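Local coordinates for 361aa long hypothetical D-aminopeptidase (Pyrococcus horikoshii, PDB 2DRH), which probably acts as an aminopeptidase of the peptidase S58 (DmpA) family, at the interface of chains A and B and the interface of chains A and C. Sequence-based numbering; all coordinates share one arbitrary frame. Chains: chain A/B/C, 361aa long hypothetical D-aminopeptidase.

Contact 1: the interface of chains A and B. Residues chain A 79, 102, 104-105, 147; chain B 81, 105, 108-109, 112, 131.
The guanidinium of A:Arg147 lies against helix 104-118 of chain B. One face is covered by B:Leu112 CB, 3.4 Å above the plane and displaced toward the rim. B:Glu109 CA sits at its edge, in the plane. The side chains of A:Arg147 and B:Glu109 slide past each other in opposite directions, and their flat groups are turned 62° apart. A:Arg147 NH2 donates to the main-chain B:Glu109 O at 2.6 Å, in the carbonyl plane on a lone pair. The same NH2 forms a salt bridge with the carboxylate B:Glu109 OE1 at 2.9 Å, reaching it from above the carboxylate plane. Bends at chi2 and chi3 (104°) turn the guanidinium onto the helix. Replacing A:Arg147 by an alanine would probably leave the B:Glu109 carboxylate without its charged mate here and uncover B:Leu112 CB. Next to the polar pair, B:Val108 CG1 packs on A:Gly105 CA at 3.6 Å, where the glycine has no side chain to hold the helices apart. The same methyl meets A:Ile104 CG1 at 3.9 Å. The patch packs the two copies of helix 104-118 together, an apolar helix contact beside a charged pair. It probably contributes to an A-B dimer, though the structure alone does not show that one forms in solution.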
# COMPACT_ATOMS: atom_id res chain seq x y z
N LYS A 79 11.10 6.67 11.83
CA LYS A 79 11.42 5.35 12.37
C LYS A 79 10.36 4.86 13.37
O LYS A 79 10.66 4.61 14.54
CB LYS A 79 12.79 5.39 13.07
CG LYS A 79 14.01 5.57 12.14
CD LYS A 79 14.00 6.89 11.34
CE LYS A 79 15.43 7.25 10.86
NZ LYS A 79 15.46 8.44 9.94
N LEU A 102 16.43 8.65 18.23
CA LEU A 102 17.39 7.67 18.73
C LEU A 102 17.02 6.97 20.03
O LEU A 102 17.74 6.08 20.48
CB LEU A 102 18.77 8.31 18.86
CG LEU A 102 19.68 8.28 17.62
CD1 LEU A 102 18.90 8.52 16.36
CD2 LEU A 102 20.78 9.31 17.78
N ILE A 104 14.02 5.40 20.41
CA ILE A 104 12.96 4.43 20.16
C ILE A 104 13.25 3.06 20.74
O ILE A 104 12.34 2.36 21.19
CB ILE A 104 12.65 4.28 18.64
CG1 ILE A 104 13.88 3.77 17.90
CG2 ILE A 104 12.15 5.60 18.08
CD1 ILE A 104 13.58 3.29 16.49
N GLY A 105 14.52 2.67 20.74
CA GLY A 105 14.89 1.38 21.29
C GLY A 105 14.63 1.38 22.79
O GLY A 105 14.09 0.42 23.35
N ARG A 147 21.17 9.62 24.04
CA ARG A 147 20.07 8.76 24.49
C ARG A 147 19.82 8.96 25.98
O ARG A 147 20.06 8.07 26.80
CB ARG A 147 20.39 7.29 24.20
CG ARG A 147 20.41 6.96 22.71
CD ARG A 147 21.62 6.11 22.33
NE ARG A 147 21.27 4.72 22.11
CZ ARG A 147 22.14 3.77 21.81
NH1 ARG A 147 23.43 4.05 21.68
NH2 ARG A 147 21.71 2.53 21.61
N VAL B 81 11.19 -3.24 12.63
CA VAL B 81 11.62 -1.86 12.83
C VAL B 81 12.43 -1.44 11.60
O VAL B 81 13.35 -2.16 11.19
CB VAL B 81 12.54 -1.76 14.07
CG1 VAL B 81 13.01 -0.32 14.25
CG2 VAL B 81 11.81 -2.27 15.31
N GLY B 105 13.78 -4.02 20.99
CA GLY B 105 14.22 -2.78 21.59
C GLY B 105 15.70 -2.85 21.90
O GLY B 105 16.44 -1.89 21.68
N VAL B 108 17.78 -2.55 18.79
CA VAL B 108 17.88 -1.17 18.33
C VAL B 108 19.00 -0.47 19.09
O VAL B 108 19.85 0.19 18.50
CB VAL B 108 16.55 -0.39 18.53
CG1 VAL B 108 16.75 1.09 18.22
CG2 VAL B 108 15.47 -0.96 17.61
N GLU B 109 19.01 -0.64 20.41
CA GLU B 109 20.05 -0.04 21.25
C GLU B 109 21.43 -0.52 20.79
O GLU B 109 22.35 0.27 20.59
CB GLU B 109 19.83 -0.43 22.71
CG GLU B 109 18.56 0.13 23.33
CD GLU B 109 18.68 1.60 23.72
OE1 GLU B 109 19.12 2.42 22.87
OE2 GLU B 109 18.34 1.94 24.86
N LEU B 112 22.33 0.65 17.31
CA LEU B 112 22.66 2.07 17.39
C LEU B 112 24.02 2.26 18.04
O LEU B 112 24.72 3.23 17.73
CB LEU B 112 21.59 2.85 18.17
CG LEU B 112 20.25 3.13 17.47
CD1 LEU B 112 19.32 3.87 18.41
CD2 LEU B 112 20.49 3.97 16.21
N PRO B 131 17.39 2.19 11.97
CA PRO B 131 17.80 0.82 12.32
C PRO B 131 16.83 -0.24 11.80
O PRO B 131 15.62 -0.16 12.05
CB PRO B 131 17.87 0.86 13.85
CG PRO B 131 16.84 1.88 14.21
CD PRO B 131 17.06 2.97 13.18

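Contact 2: the interface of chains A and B. Residues chain A 84-85, 88-89, 128, 130; chain B 76-79.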
# COMPACT_ATOMS: atom_id res chain seq x y z
N ILE A 84 3.28 -2.00 11.24
CA ILE A 84 2.94 -3.14 10.40
C ILE A 84 1.80 -4.00 10.96
O ILE A 84 0.91 -4.41 10.22
CB ILE A 84 4.20 -4.02 10.11
CG1 ILE A 84 5.03 -3.38 8.98
CG2 ILE A 84 3.79 -5.41 9.69
CD1 ILE A 84 5.40 -1.91 9.22
N GLN A 85 1.82 -4.28 12.25
CA GLN A 85 0.75 -5.09 12.82
C GLN A 85 -0.51 -4.26 12.98
O GLN A 85 -1.61 -4.79 12.90
CB GLN A 85 1.17 -5.69 14.18
CG GLN A 85 0.16 -6.72 14.73
CD GLN A 85 0.73 -7.58 15.84
OE1 GLN A 85 1.81 -8.17 15.70
NE2 GLN A 85 -0.00 -7.67 16.96
N GLU A 88 -2.11 -4.69 9.71
CA GLU A 88 -2.53 -6.07 9.45
C GLU A 88 -3.74 -6.51 10.28
O GLU A 88 -4.69 -7.09 9.74
CB GLU A 88 -1.37 -7.03 9.73
CG GLU A 88 -1.66 -8.48 9.31
CD GLU A 88 -1.62 -8.67 7.80
OE1 GLU A 88 -0.56 -8.39 7.20
OE2 GLU A 88 -2.64 -9.12 7.22
N LEU A 89 -3.71 -6.23 11.58
CA LEU A 89 -4.79 -6.63 12.48
C LEU A 89 -5.83 -5.54 12.71
O LEU A 89 -6.92 -5.82 13.19
CB LEU A 89 -4.23 -7.07 13.83
CG LEU A 89 -3.29 -8.27 13.86
CD1 LEU A 89 -2.83 -8.51 15.28
CD2 LEU A 89 -4.01 -9.51 13.33
N SER A 128 3.06 -12.73 21.62
CA SER A 128 3.89 -11.61 22.06
C SER A 128 3.09 -10.31 22.06
O SER A 128 1.86 -10.34 22.17
CB SER A 128 5.12 -11.47 21.15
OG SER A 128 4.75 -11.07 19.84
N ASN A 130 2.85 -6.06 20.37
CA ASN A 130 3.27 -5.08 19.38
C ASN A 130 3.38 -3.66 19.94
O ASN A 130 2.44 -2.87 19.85
CB ASN A 130 2.29 -5.12 18.20
CG ASN A 130 2.71 -4.22 17.06
OD1 ASN A 130 3.86 -4.24 16.62
ND2 ASN A 130 1.77 -3.43 16.56
N GLY B 76 1.29 -9.31 8.47
CA GLY B 76 1.81 -8.42 9.49
C GLY B 76 1.75 -8.75 10.97
O GLY B 76 1.77 -7.83 11.80
N TYR B 77 1.66 -10.02 11.34
CA TYR B 77 1.67 -10.34 12.77
C TYR B 77 3.16 -10.43 13.10
O TYR B 77 3.68 -11.47 13.49
CB TYR B 77 0.98 -11.68 13.04
CG TYR B 77 0.50 -11.81 14.47
CD1 TYR B 77 1.40 -11.98 15.52
CD2 TYR B 77 -0.86 -11.73 14.77
CE1 TYR B 77 0.95 -12.06 16.85
CE2 TYR B 77 -1.32 -11.81 16.08
CZ TYR B 77 -0.42 -11.98 17.11
OH TYR B 77 -0.87 -12.04 18.41
N SER B 78 3.82 -9.28 12.95
CA SER B 78 5.26 -9.16 13.13
C SER B 78 5.57 -7.76 13.69
O SER B 78 4.80 -6.83 13.50
CB SER B 78 5.91 -9.35 11.74
OG SER B 78 7.31 -9.40 11.78
N LYS B 79 6.70 -7.62 14.36
CA LYS B 79 7.08 -6.34 14.95
C LYS B 79 8.40 -5.78 14.37
O LYS B 79 9.35 -5.51 15.10
CB LYS B 79 7.20 -6.49 16.47
CG LYS B 79 5.87 -6.69 17.23
CD LYS B 79 5.15 -8.00 16.86
CE LYS B 79 4.10 -8.39 17.94
NZ LYS B 79 3.20 -9.50 17.50
O HOH W 1 4.25 -4.11 14.04
O HOH W 2 0.99 -9.07 19.18
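B:Lys79 NZ donates to A:Gln85 OE1 at 2.6 Å, in the carbonyl plane and on a lone pair of the side-chain amide. In this S58-family protein the contact sets helix 83-89 of chain A against a loop of chain B, residues 77-79, that follows strand 75-76. A:Gln85 OE1 also lies over one face of the B:Tyr77 ring, 3.8 Å above its plane and offset toward the rim. A:Leu89 CD1 touches the same ring at CE2, 3.7 Å away. About one turn along from A:Gln85, B:Gly76 N donates to the carboxylate A:Glu88 OE1. The modelled separation is very short, and its exact length is doubtful. A:Ile84 CG2 packs on B:Gly76 CA at 3.6 Å.

A:Gln85 leaves the helix with CG anti to the backbone N (chi1 -172°), and its chain runs on extended to the lysine tip. Water 2 joins A:Gln85 NE2, at 2.8 Å, to B:Lys79 NZ, so both ends of the amide are tied to the lysine. A:Ser128 OG adds a weak bond to that NZ. A:Asn130 crosses the lysine stem at a slant, with A:Asn130 CA 3.7 Å from B:Lys79 CE. A:Asn130 OD1 bonds water 1 at 2.6 Å. That water also reaches B:Ser78 O and A:Gln85 N, linking the loop of chain B to the backbone of the helix.

Contact 3: the interface of chains A and C. Residues chain A 251, 300-302; chain C 297-300.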
# COMPACT_ATOMS: atom_id res chain seq x y z
N THR A 251 -14.46 0.94 11.51
CA THR A 251 -13.64 -0.25 11.28
C THR A 251 -12.19 0.19 11.01
O THR A 251 -11.92 1.39 10.89
CB THR A 251 -14.14 -1.04 10.08
OG1 THR A 251 -13.88 -0.30 8.87
CG2 THR A 251 -15.67 -1.28 10.20
N ILE A 300 -19.11 -5.63 15.12
CA ILE A 300 -18.38 -4.37 15.07
C ILE A 300 -19.37 -3.25 14.78
O ILE A 300 -20.05 -3.29 13.75
CB ILE A 300 -17.32 -4.37 13.93
CG1 ILE A 300 -16.38 -5.57 14.06
CG2 ILE A 300 -16.56 -3.05 13.94
CD1 ILE A 300 -15.59 -5.60 15.34
N LYS A 301 -19.46 -2.27 15.67
CA LYS A 301 -20.35 -1.14 15.44
C LYS A 301 -19.58 -0.25 14.47
O LYS A 301 -18.38 -0.04 14.66
CB LYS A 301 -20.62 -0.37 16.73
CG LYS A 301 -21.42 -1.13 17.78
CD LYS A 301 -21.57 -0.31 19.06
CE LYS A 301 -20.20 0.07 19.63
NZ LYS A 301 -20.27 0.83 20.90
N ALA A 302 -20.26 0.27 13.46
CA ALA A 302 -19.59 1.13 12.48
C ALA A 302 -20.54 2.01 11.69
O ALA A 302 -21.61 1.57 11.25
CB ALA A 302 -18.77 0.27 11.53
N VAL C 297 -25.96 3.74 12.32
CA VAL C 297 -24.88 2.86 12.73
C VAL C 297 -25.28 1.42 12.40
O VAL C 297 -26.44 1.05 12.57
CB VAL C 297 -24.62 2.94 14.24
CG1 VAL C 297 -23.64 1.85 14.66
CG2 VAL C 297 -24.07 4.31 14.60
N ILE C 298 -24.32 0.63 11.94
CA ILE C 298 -24.60 -0.76 11.61
C ILE C 298 -23.72 -1.69 12.42
O ILE C 298 -22.79 -1.25 13.11
CB ILE C 298 -24.36 -1.07 10.11
CG1 ILE C 298 -22.90 -0.78 9.75
CG2 ILE C 298 -25.31 -0.25 9.24
CD1 ILE C 298 -22.51 -1.19 8.34
N GLU C 299 -24.03 -2.98 12.36
CA GLU C 299 -23.24 -3.98 13.05
C GLU C 299 -22.68 -4.92 11.99
O GLU C 299 -23.43 -5.49 11.19
CB GLU C 299 -24.10 -4.78 14.04
CG GLU C 299 -24.54 -3.99 15.24
CD GLU C 299 -25.23 -4.85 16.28
OE1 GLU C 299 -26.20 -5.56 15.93
OE2 GLU C 299 -24.80 -4.81 17.45
N ILE C 300 -21.36 -5.04 11.96
CA ILE C 300 -20.76 -5.94 11.01
C ILE C 300 -20.29 -7.18 11.74
O ILE C 300 -19.49 -7.13 12.66
CB ILE C 300 -19.57 -5.23 10.37
CG1 ILE C 300 -20.05 -4.17 9.38
CG2 ILE C 300 -18.70 -6.24 9.60
CD1 ILE C 300 -19.13 -2.95 9.34
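C:Ile300 and A:Ala302 bury the most surface in this patch, 49 and 45 Å², and A:Ile300 follows with 30 Å². All three belong to the edge strands 298-302 of two copies, which pair antiparallel across the chains. The two copies of Ile300 face each other and exchange both of their backbone bonds. A:Ile300 N donates to C:Ile300 O at 2.9 Å, and C:Ile300 N returns a bond to A:Ile300 O at 2.8 Å. A:Ala302 makes the same double exchange with C:Ile298, with both bonds at 3.0 Å. A:Lys301 and C:Glu299 form the bridge between these pairs, but no side-chain salt bridge joins them here. The contact is thus held chiefly by main-chain atoms, and a sheet of each chain continues into the other. The pairing is part of the deposited tetramer and may also hold in solution.

The apolar share falls mainly to C:Ile300. Its CG1 stands anti to the carbonyl carbon (chi1 -74°), and chi2 of 146° carries the terminal methyl toward chain A. There CD1 touches A:Ala302 CB at 3.9 Å. It crosses A:Thr251 at about a right angle, with C:Ile300 CD1 3.9 Å from the methyl A:Thr251 CG2.

Contact 4: the interface of chains A and B. Residues chain A 108-109, 112-113, 116, 151; chain B 102, 105-106, 147.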
# COMPACT_ATOMS: atom_id res chain seq x y z
N VAL A 108 10.92 1.23 23.54
CA VAL A 108 10.41 -0.12 23.41
C VAL A 108 10.73 -0.91 24.69
O VAL A 108 9.88 -1.62 25.23
CB VAL A 108 11.03 -0.84 22.19
CG1 VAL A 108 10.81 -2.35 22.28
CG2 VAL A 108 10.41 -0.29 20.91
N GLU A 109 11.97 -0.78 25.16
CA GLU A 109 12.37 -1.49 26.37
C GLU A 109 11.47 -1.11 27.55
O GLU A 109 10.95 -1.98 28.24
CB GLU A 109 13.82 -1.16 26.71
CG GLU A 109 14.84 -1.70 25.71
CD GLU A 109 15.10 -3.18 25.87
OE1 GLU A 109 14.13 -3.96 25.96
OE2 GLU A 109 16.29 -3.58 25.90
N LEU A 112 7.81 -2.27 27.11
CA LEU A 112 7.69 -3.69 27.40
C LEU A 112 7.75 -3.92 28.90
O LEU A 112 7.10 -4.84 29.42
CB LEU A 112 8.81 -4.48 26.71
CG LEU A 112 8.69 -4.66 25.19
CD1 LEU A 112 9.88 -5.46 24.68
CD2 LEU A 112 7.39 -5.37 24.85
N ASP A 113 8.52 -3.10 29.61
CA ASP A 113 8.61 -3.25 31.06
C ASP A 113 7.20 -3.15 31.64
O ASP A 113 6.79 -3.97 32.46
CB ASP A 113 9.48 -2.15 31.68
CG ASP A 113 10.97 -2.36 31.46
OD1 ASP A 113 11.38 -3.49 31.14
OD2 ASP A 113 11.72 -1.38 31.62
N LEU A 116 4.72 -6.20 30.18
CA LEU A 116 4.95 -7.53 30.74
C LEU A 116 4.52 -7.58 32.20
O LEU A 116 4.13 -8.63 32.71
CB LEU A 116 6.41 -7.94 30.59
CG LEU A 116 6.91 -8.04 29.14
CD1 LEU A 116 8.38 -8.43 29.12
CD2 LEU A 116 6.09 -9.06 28.38
N ARG A 151 14.47 3.92 30.27
CA ARG A 151 13.32 3.02 30.26
C ARG A 151 12.29 3.36 31.34
O ARG A 151 11.10 3.32 31.07
CB ARG A 151 13.79 1.57 30.38
CG ARG A 151 14.66 1.26 31.59
CD ARG A 151 15.39 -0.07 31.38
NE ARG A 151 14.46 -1.15 31.06
CZ ARG A 151 14.81 -2.27 30.43
NH1 ARG A 151 16.07 -2.45 30.04
NH2 ARG A 151 13.90 -3.21 30.18
N LEU B 102 10.66 -10.01 21.55
CA LEU B 102 10.73 -9.07 22.67
C LEU B 102 12.11 -8.41 22.83
O LEU B 102 12.34 -7.60 23.72
CB LEU B 102 10.33 -9.78 23.97
CG LEU B 102 8.88 -10.26 23.97
CD1 LEU B 102 8.42 -10.70 25.37
CD2 LEU B 102 7.88 -9.20 23.53
N GLY B 105 13.78 -4.02 20.99
CA GLY B 105 14.22 -2.78 21.59
C GLY B 105 15.70 -2.85 21.90
O GLY B 105 16.44 -1.89 21.68
N THR B 106 16.14 -4.00 22.41
CA THR B 106 17.55 -4.20 22.75
C THR B 106 18.40 -4.18 21.49
O THR B 106 19.49 -3.61 21.47
CB THR B 106 17.76 -5.54 23.48
OG1 THR B 106 16.74 -5.71 24.47
CG2 THR B 106 19.13 -5.56 24.17
N ARG B 147 14.20 -11.47 28.06
CA ARG B 147 15.02 -10.58 27.23
C ARG B 147 16.50 -10.79 27.52
O ARG B 147 17.20 -9.88 27.97
CB ARG B 147 14.62 -9.12 27.48
CG ARG B 147 13.34 -8.71 26.75
CD ARG B 147 12.98 -7.25 26.98
NE ARG B 147 12.41 -7.01 28.30
CZ ARG B 147 12.07 -5.80 28.76
NH1 ARG B 147 12.25 -4.72 28.00
NH2 ARG B 147 11.55 -5.67 29.97
O HOH W 3 13.34 -5.26 23.51
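B:Arg147 slides past A:Glu109 in the opposite direction and crosses A:Asp113 at about a right angle. Its guanidinium plane stands 67° from the first carboxylate and 64° from the second. The setting is helix 104-118 of chain A in this S58-family protein. B:Arg147 NH1 forms a salt bridge with A:Glu109 OE1 at 2.9 Å, from above the carboxylate plane, and also bonds A:Glu109 O. B:Arg147 NH2 meets A:Asp113 OD1 at 2.5 Å, nearly along its C-O axis. A:Arg151 grips the same aspartate side-on, with NH2 to OD1 at 2.7 Å and NE to the syn lone pair of OD2 at 2.8 Å. The two arginines come tip to tip without bonding each other, and the shared carboxylate probably offsets their charges. B:Arg147 has CD anti to CA (chi2 -179°), then bends at chi3, which turns the guanidinium toward the two acids. A lysine in place of B:Arg147 would probably lose the two-nitrogen reach, leaving either A:Glu109 OE1 or A:Asp113 OD1 without its charged mate from chain B. A:Glu109 OE2 takes a bond from the hydroxyl B:Thr106 OG1 at 2.6 Å. Water 3 links A:Glu109 OE1 to B:Leu102 O. A:Val108 CG1 lies on B:Gly105 CA at 3.5 Å. A:Leu116 CD2 meets B:Leu102 CD1 tip to tip at 4.1 Å.

Contacts 1, 2 and 4 belong to the two-fold A-B interface. Contacts 1 and 4 have C-alpha centres about 11 Å apart and share B:Gly105. Helix 104-118 of both chains enters each. Arg147 meets Glu109 in both, with the chains exchanged but with different side-chain torsions, and in contact 4 it also reaches Asp113. Contact 2 lies about 18 Å from contact 1 and 16 Å from contact 4, extending the interface through helix 83-89. Contact 3 is on the separate A-C interface, about 38, 23 and 35 Å from contacts 1, 2 and 4. Chain A thus meets two neighbours through different surfaces, consistent with the deposited four-copy assembly.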